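Local structure of effector protein HopAB2 (2FD4) at residues Asn67-Thr71 with Ile113-Ala117. The protein is a bacterial effector whose C-terminal domain, the part described here, is an E3 ubiquitin ligase and which suppresses programmed cell death in susceptible host plants. Residues are numbered along the deposited sequence; the frame is centred on the assembly and turned at random.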
loop_
_atom_site.group_PDB
_atom_site.type_symbol
_atom_site.label_atom_id
_atom_site.label_comp_id
_atom_site.label_asym_id
_atom_site.label_seq_id
_atom_site.Cartn_x
_atom_site.Cartn_y
_atom_site.Cartn_z
ATOM N N ASN A 67 -11.078 1.346 6.125
ATOM C CA ASN A 67 -11.189 1.995 7.421
ATOM C C ASN A 67 -9.934 1.803 8.206
ATOM O O ASN A 67 -9.304 0.732 8.077
ATOM C CB ASN A 67 -12.396 1.434 8.149
ATOM C CG ASN A 67 -13.643 1.637 7.316
ATOM O OD1 ASN A 67 -14.130 2.756 7.202
ATOM N ND2 ASN A 67 -14.088 0.582 6.627
ATOM N N PRO A 68 -9.559 2.827 8.989
ATOM C CA PRO A 68 -8.353 2.755 9.793
ATOM C C PRO A 68 -8.505 1.963 11.099
ATOM O O PRO A 68 -9.587 1.939 11.716
ATOM C CB PRO A 68 -8.076 4.223 10.102
ATOM C CG PRO A 68 -9.368 4.839 10.188
ATOM C CD PRO A 68 -10.240 4.130 9.170
ATOM N N THR A 69 -7.433 1.320 11.541
ATOM C CA THR A 69 -7.392 0.819 12.900
ATOM C C THR A 69 -6.029 1.056 13.467
ATOM O O THR A 69 -5.033 1.129 12.724
ATOM C CB THR A 69 -7.710 -0.684 13.024
ATOM O OG1 THR A 69 -7.504 -1.106 14.389
ATOM C CG2 THR A 69 -6.854 -1.519 12.105
ATOM N N ASP A 70 -6.009 1.165 14.792
ATOM C CA ASP A 70 -4.799 1.537 15.497
ATOM C C ASP A 70 -3.693 0.665 14.971
ATOM O O ASP A 70 -3.902 -0.584 14.592
ATOM C CB ASP A 70 -4.951 1.462 17.039
ATOM C CG ASP A 70 -4.645 0.051 17.613
ATOM O OD1 ASP A 70 -5.081 -0.940 16.899
ATOM O OD2 ASP A 70 -4.005 -0.066 18.785
ATOM N N THR A 71 -2.504 1.394 14.911
ATOM C CA THR A 71 -1.257 0.777 14.579
ATOM C C THR A 71 -0.945 -0.362 15.564
ATOM O O THR A 71 -0.522 -0.179 16.716
ATOM C CB THR A 71 -0.149 1.825 14.502
ATOM O OG1 THR A 71 -0.523 2.990 15.275
ATOM C CG2 THR A 71 0.045 2.217 13.083
ATOM N N ILE A 113 -1.147 6.969 7.423
ATOM C CA ILE A 113 -1.102 5.869 6.426
ATOM C C ILE A 113 -0.932 4.494 7.115
ATOM O O ILE A 113 -1.490 3.477 6.678
ATOM C CB ILE A 113 0.032 6.126 5.383
ATOM C CG1 ILE A 113 0.052 5.027 4.326
ATOM C CG2 ILE A 113 1.360 6.235 6.050
ATOM C CD1 ILE A 113 -1.176 4.947 3.508
ATOM N N ALA A 114 -0.225 4.466 8.236
ATOM C CA ALA A 114 0.095 3.179 8.872
ATOM C C ALA A 114 -1.156 2.540 9.503
ATOM O O ALA A 114 -1.169 1.342 9.739
ATOM C CB ALA A 114 1.142 3.342 9.889
ATOM N N LYS A 115 -2.193 3.347 9.698
ATOM C CA LYS A 115 -3.498 2.875 10.208
ATOM C C LYS A 115 -4.316 2.224 9.089
ATOM O O LYS A 115 -5.314 1.480 9.369
ATOM C CB LYS A 115 -4.281 4.047 10.799
ATOM C CG LYS A 115 -3.603 4.748 11.955
ATOM C CD LYS A 115 -4.456 5.882 12.511
ATOM C CE LYS A 115 -3.571 6.902 13.297
ATOM N NZ LYS A 115 -4.367 8.075 13.823
ATOM N N TYR A 116 -3.910 2.472 7.842
ATOM C CA TYR A 116 -4.626 1.931 6.732
ATOM C C TYR A 116 -3.854 0.923 5.940
ATOM O O TYR A 116 -4.499 0.125 5.295
ATOM C CB TYR A 116 -5.036 3.047 5.746
ATOM C CG TYR A 116 -6.131 3.983 6.186
ATOM C CD1 TYR A 116 -7.426 3.806 5.731
ATOM C CD2 TYR A 116 -5.858 5.124 6.917
ATOM C CE1 TYR A 116 -8.405 4.643 6.054
ATOM C CE2 TYR A 116 -6.863 6.020 7.237
ATOM C CZ TYR A 116 -8.144 5.748 6.790
ATOM O OH TYR A 116 -9.191 6.571 7.058
ATOM N N ALA A 117 -2.515 1.020 5.890
ATOM C CA ALA A 117 -1.701 0.228 4.936
ATOM C C ALA A 117 -1.030 -0.970 5.620
ATOM O O ALA A 117 -0.555 -0.861 6.758
ATOM C CB ALA A 117 -0.668 1.086 4.249
#
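In the RING/U-box-type E3 ligase domain of this effector, the loop that follows strand 61-65 folds over the short helix 113-116, which leads directly into strand 117-121, one of the two inner strands of the sheet. Asn67 opens the contact with its backbone, its C atom lying 3.9 Å from CE1 of Tyr116, while its own side chain starts away from the helix. Pro68 makes the main apolar contact. The CB of Pro68 sits over one face of the Tyr116 ring, 3.8 Å from the centroid and 21° off the normal, a CH-pi interaction, and Pro68 CD comes within 3.6 Å of Tyr116 CZ. The Tyr116 side chain also touches Leu64 of strand 61-65 and Leu108; the putative E2-binding residue Pro102 lies about 8 Å away, side chain to side chain. At Thr69 the backbone takes over: its N donates a nearly straight hydrogen bond to Lys115 O (3.0 Å, 160° at the hydrogen). The same carbonyl O of Lys115 receives a CA-H...O contact from Pro68 CA at 3.3 Å, and Lys115 CA returns one to Thr69 O at 3.4 Å. The CA-to-CB bond of Asp70 is directed away from the helix, and its OD1 forms a weak hydrogen bond with Gln73 N; the loop then curves round the helix to Thr71, whose CG2 packs against Ala114 CB at 3.6 Å.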